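Local coordinates for protein erythromycin dehydratase (Saccharopolyspora erythraea, PDB 3EL6) that probably catalyses the loss of water from a beta-hydroxyacyl intermediate during assembly of the erythromycin polyketide, at residues R57-T60 with D61-P64; A122-E125 with S126-T130. One frame throughout, in Å; residues are numbered along the deposited sequence.

Contact 1: R57-T60 with D61-P64; sequences RLST and DEQP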
loop_
_atom_site.group_PDB
_atom_site.type_symbol
_atom_site.label_atom_id
_atom_site.label_comp_id
_atom_site.label_asym_id
_atom_site.label_seq_id
_atom_site.Cartn_x
_atom_site.Cartn_y
_atom_site.Cartn_z
ATOM N N ARG A 57 -6.505 -10.841 -9.065
ATOM C CA ARG A 57 -6.478 -11.103 -10.495
ATOM C C ARG A 57 -7.721 -11.876 -10.758
ATOM O O ARG A 57 -8.083 -12.684 -9.923
ATOM C CB ARG A 57 -5.267 -11.963 -10.802
ATOM C CG ARG A 57 -4.929 -12.060 -12.279
ATOM C CD ARG A 57 -3.459 -12.637 -12.477
ATOM N NE ARG A 57 -2.406 -11.657 -12.106
ATOM C CZ ARG A 57 -1.334 -11.884 -11.323
ATOM N NH1 ARG A 57 -1.111 -13.078 -10.791
ATOM N NH2 ARG A 57 -0.474 -10.902 -11.055
ATOM N N LEU A 58 -8.375 -11.577 -11.863
ATOM C CA LEU A 58 -9.601 -12.254 -12.326
ATOM C C LEU A 58 -9.251 -12.876 -13.673
ATOM O O LEU A 58 -8.611 -12.230 -14.500
ATOM C CB LEU A 58 -10.673 -11.205 -12.638
ATOM C CG LEU A 58 -11.816 -11.087 -11.655
ATOM C CD1 LEU A 58 -11.360 -11.508 -10.291
ATOM C CD2 LEU A 58 -12.332 -9.694 -11.678
ATOM N N SER A 59 -9.748 -14.078 -13.957
ATOM C CA SER A 59 -9.633 -14.584 -15.325
ATOM C C SER A 59 -10.653 -15.701 -15.526
ATOM O O SER A 59 -10.993 -16.390 -14.581
ATOM C CB SER A 59 -8.262 -15.167 -15.560
ATOM O OG SER A 59 -8.095 -16.306 -14.731
ATOM N N THR A 60 -11.152 -15.844 -16.741
ATOM C CA THR A 60 -12.087 -16.955 -17.020
ATOM C C THR A 60 -11.469 -18.319 -16.776
ATOM O O THR A 60 -12.169 -19.280 -16.440
ATOM C CB THR A 60 -12.653 -16.840 -18.416
ATOM O OG1 THR A 60 -11.566 -16.738 -19.341
ATOM C CG2 THR A 60 -13.439 -15.581 -18.571
ATOM N N ASP A 61 -10.149 -18.446 -16.880
ATOM C CA ASP A 61 -9.552 -19.740 -16.619
ATOM C C ASP A 61 -9.759 -20.152 -15.199
ATOM O O ASP A 61 -10.116 -21.305 -14.929
ATOM C CB ASP A 61 -8.033 -19.780 -16.951
ATOM C CG ASP A 61 -7.752 -19.804 -18.449
ATOM O OD1 ASP A 61 -8.682 -20.035 -19.271
ATOM O OD2 ASP A 61 -6.573 -19.592 -18.817
ATOM N N GLU A 62 -9.518 -19.224 -14.263
ATOM C CA GLU A 62 -9.681 -19.529 -12.857
ATOM C C GLU A 62 -11.148 -19.414 -12.394
ATOM O O GLU A 62 -11.573 -20.096 -11.481
ATOM C CB GLU A 62 -8.824 -18.573 -12.010
ATOM C CG GLU A 62 -7.319 -18.769 -12.206
ATOM C CD GLU A 62 -6.882 -20.178 -11.839
ATOM O OE1 GLU A 62 -6.095 -20.815 -12.609
ATOM O OE2 GLU A 62 -7.356 -20.653 -10.773
ATOM N N GLN A 63 -11.909 -18.529 -13.001
ATOM C CA GLN A 63 -13.323 -18.363 -12.592
ATOM C C GLN A 63 -14.214 -18.482 -13.837
ATOM O O GLN A 63 -14.568 -17.497 -14.486
ATOM C CB GLN A 63 -13.492 -16.983 -11.950
ATOM C CG GLN A 63 -12.826 -16.794 -10.588
ATOM C CD GLN A 63 -11.362 -16.335 -10.682
ATOM O OE1 GLN A 63 -11.011 -15.436 -11.475
ATOM N NE2 GLN A 63 -10.515 -16.925 -9.850
ATOM N N PRO A 64 -14.542 -19.726 -14.238
ATOM C CA PRO A 64 -15.161 -19.848 -15.561
ATOM C C PRO A 64 -16.496 -19.131 -15.650
ATOM O O PRO A 64 -16.938 -18.754 -16.719
ATOM C CB PRO A 64 -15.313 -21.391 -15.778
ATOM C CG PRO A 64 -14.277 -22.010 -14.876
ATOM C CD PRO A 64 -13.968 -20.984 -13.723
#

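Contact 2: A122-E125 with S126-T130; sequences APDE and SGRRT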
loop_
_atom_site.group_PDB
_atom_site.type_symbol
_atom_site.label_atom_id
_atom_site.label_comp_id
_atom_site.label_asym_id
_atom_site.label_seq_id
_atom_site.Cartn_x
_atom_site.Cartn_y
_atom_site.Cartn_z
ATOM N N ALA A 122 -6.896 6.614 4.774
ATOM C CA ALA A 122 -6.897 7.013 6.189
ATOM C C ALA A 122 -8.328 7.289 6.636
ATOM O O ALA A 122 -9.167 7.656 5.823
ATOM C CB ALA A 122 -6.058 8.326 6.326
ATOM N N PRO A 123 -8.608 7.137 7.923
ATOM C CA PRO A 123 -9.952 7.399 8.443
ATOM C C PRO A 123 -10.275 8.876 8.470
ATOM O O PRO A 123 -9.377 9.710 8.692
ATOM C CB PRO A 123 -9.922 6.757 9.830
ATOM C CG PRO A 123 -8.456 6.860 10.245
ATOM C CD PRO A 123 -7.674 6.626 8.943
ATOM N N ASP A 124 -11.514 9.241 8.179
ATOM C CA ASP A 124 -11.934 10.612 8.381
ATOM C C ASP A 124 -12.268 10.760 9.886
ATOM O O ASP A 124 -12.079 9.809 10.682
ATOM C CB ASP A 124 -13.084 11.012 7.453
ATOM C CG ASP A 124 -14.399 10.274 7.743
ATOM O OD1 ASP A 124 -14.551 9.614 8.787
ATOM O OD2 ASP A 124 -15.340 10.388 6.910
ATOM N N GLU A 125 -12.708 11.948 10.294
ATOM C CA GLU A 125 -12.948 12.192 11.742
ATOM C C GLU A 125 -14.004 11.218 12.307
ATOM O O GLU A 125 -13.888 10.776 13.457
ATOM C CB GLU A 125 -13.342 13.655 11.952
ATOM C CG GLU A 125 -13.931 13.932 13.311
ATOM C CD GLU A 125 -15.446 13.632 13.342
ATOM O OE1 GLU A 125 -16.107 13.818 12.280
ATOM O OE2 GLU A 125 -15.948 13.187 14.402
ATOM N N SER A 126 -14.976 10.835 11.473
ATOM C CA SER A 126 -15.996 9.864 11.862
ATOM C C SER A 126 -15.506 8.368 11.893
ATOM O O SER A 126 -16.246 7.468 12.347
ATOM C CB SER A 126 -17.212 10.025 10.922
ATOM O OG SER A 126 -16.862 9.445 9.658
ATOM N N GLY A 127 -14.269 8.111 11.448
ATOM C CA GLY A 127 -13.710 6.794 11.477
ATOM C C GLY A 127 -13.970 6.013 10.158
ATOM O O GLY A 127 -13.500 4.898 10.046
ATOM N N ARG A 128 -14.667 6.625 9.190
ATOM C CA ARG A 128 -14.915 6.007 7.877
ATOM C C ARG A 128 -13.667 6.107 6.997
ATOM O O ARG A 128 -12.798 6.989 7.224
ATOM C CB ARG A 128 -16.107 6.688 7.174
ATOM C CG ARG A 128 -17.410 6.418 7.971
ATOM C CD ARG A 128 -18.554 7.101 7.316
ATOM N NE ARG A 128 -18.248 8.509 7.306
ATOM C CZ ARG A 128 -19.154 9.464 7.194
ATOM N NH1 ARG A 128 -20.446 9.127 7.075
ATOM N NH2 ARG A 128 -18.764 10.749 7.209
ATOM N N ARG A 129 -13.563 5.205 6.012
ATOM C CA ARG A 129 -12.448 5.280 5.089
ATOM C C ARG A 129 -12.919 5.207 3.639
ATOM O O ARG A 129 -13.937 4.552 3.336
ATOM C CB ARG A 129 -11.461 4.127 5.320
ATOM C CG ARG A 129 -10.910 3.990 6.728
ATOM C CD ARG A 129 -9.982 2.757 6.853
ATOM N NE ARG A 129 -9.531 2.570 8.215
ATOM C CZ ARG A 129 -8.378 3.063 8.682
ATOM N NH1 ARG A 129 -7.529 3.742 7.888
ATOM N NH2 ARG A 129 -8.049 2.885 9.946
ATOM N N THR A 130 -12.171 5.850 2.738
ATOM C CA THR A 130 -12.417 5.710 1.316
ATOM C C THR A 130 -11.814 4.433 0.786
ATOM O O THR A 130 -10.695 4.030 1.162
ATOM C CB THR A 130 -11.881 6.949 0.543
ATOM O OG1 THR A 130 -12.611 8.107 0.970
ATOM C CG2 THR A 130 -12.051 6.724 -0.968
HETATM O O HOH W 1 -9.794 7.172 3.286
#

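Contact 1: R57-T60 with D61-P64
Ser59 and Gln63 clasp each other where strand 52-58 runs out into a turn. Gln63 N donates to Ser59 O at 2.8 Å and closes one helix-like turn through Thr60, Asp61 and Glu62. Two bonds use side chains. Ser59 OG is placed by a chi1 of 65° to accept from Glu62 N at 3.3 Å. With the backbone bond this makes an ST motif. Gln63 folds back at chi2 (87°), so that its OE1 accepts from Ser59 N at 3.1 Å. That N-H points almost straight at OE1 (168°), and the donor is tilted a little from the amide carbonyl plane.

Weaker contacts surround these bonds. Ser59 OG touches Glu62 CG at 3.6 Å. Pro64 CA approaches Thr60 O at 3.2 Å in a CA-H...O contact. Leu58 crosses the Gln63 side chain at about a right angle, its CD1 4.1 Å from Gln63 OE1. Leu39 packs on both of these side chains.

The N, O and OG of Ser59 therefore all have partners in the turn. The two bonds to Ser59 are consistent with a fixed side-chain rotation for the buried Gln63 at the strand exit.

Contact 2: A122-E125 with S126-T130
The tip of the beta hairpin formed by strands 114-123 and 129-137 is closed by Asp124, Gly127 and Arg128. Gly127 N donates to Asp124 O at 2.9 Å and completes a type I beta turn from Asp124 to Gly127. Asp124 N donates to Arg128 O at 2.8 Å. Gly127 has a positive phi (92°). This is a type I turn with a G1 beta bulge, common at hairpin ends.

The Asp124 carboxylate folds over the turn, with CG between its backbone N and carbonyl carbon (chi1 67°). Its OD1 accepts from Arg128 N at 3.0 Å, met from above the carboxylate plane. Ser126 OG also donates to Asp124 OD1, at a doubtfully short 2.5 Å. Asp124 OD2 lies at the edge of the Arg128 guanidinium, in its plane, where NE and NH2 both reach it at 3.5 Å in weak bonds of one salt bridge. The two group planes are 58° apart.

Beside the turn, Pro123 and Arg129 lie side by side. Pro123 CD sits 3.1 Å from Arg129 NH1, and CB lies over the centre of one guanidinium face. Arg129 NH1 also bonds His49 O and Gly121 O. One water accepts from Thr130 N at 2.8 Å and donates to Ala122 O at 2.7 Å.

From the N terminus, strand 52-58 comes first, and contact 1 closes the turn that leads out of it toward strand 69-71. The chain then passes through helix 79-93 and strand 97-103 and enters strand 114-123. Contact 2 closes the hairpin turn from there into strand 129-137. The two contacts are in series and neither nest nor cross. Strands 52-58 and 114-123 are antiparallel neighbours, so contact 1 lies by the start of strand 114-123 and contact 2 at its end. Their centres are 33 Å apart, and they do not touch. Both turns belong to the strand framework of the double hotdog dehydratase fold.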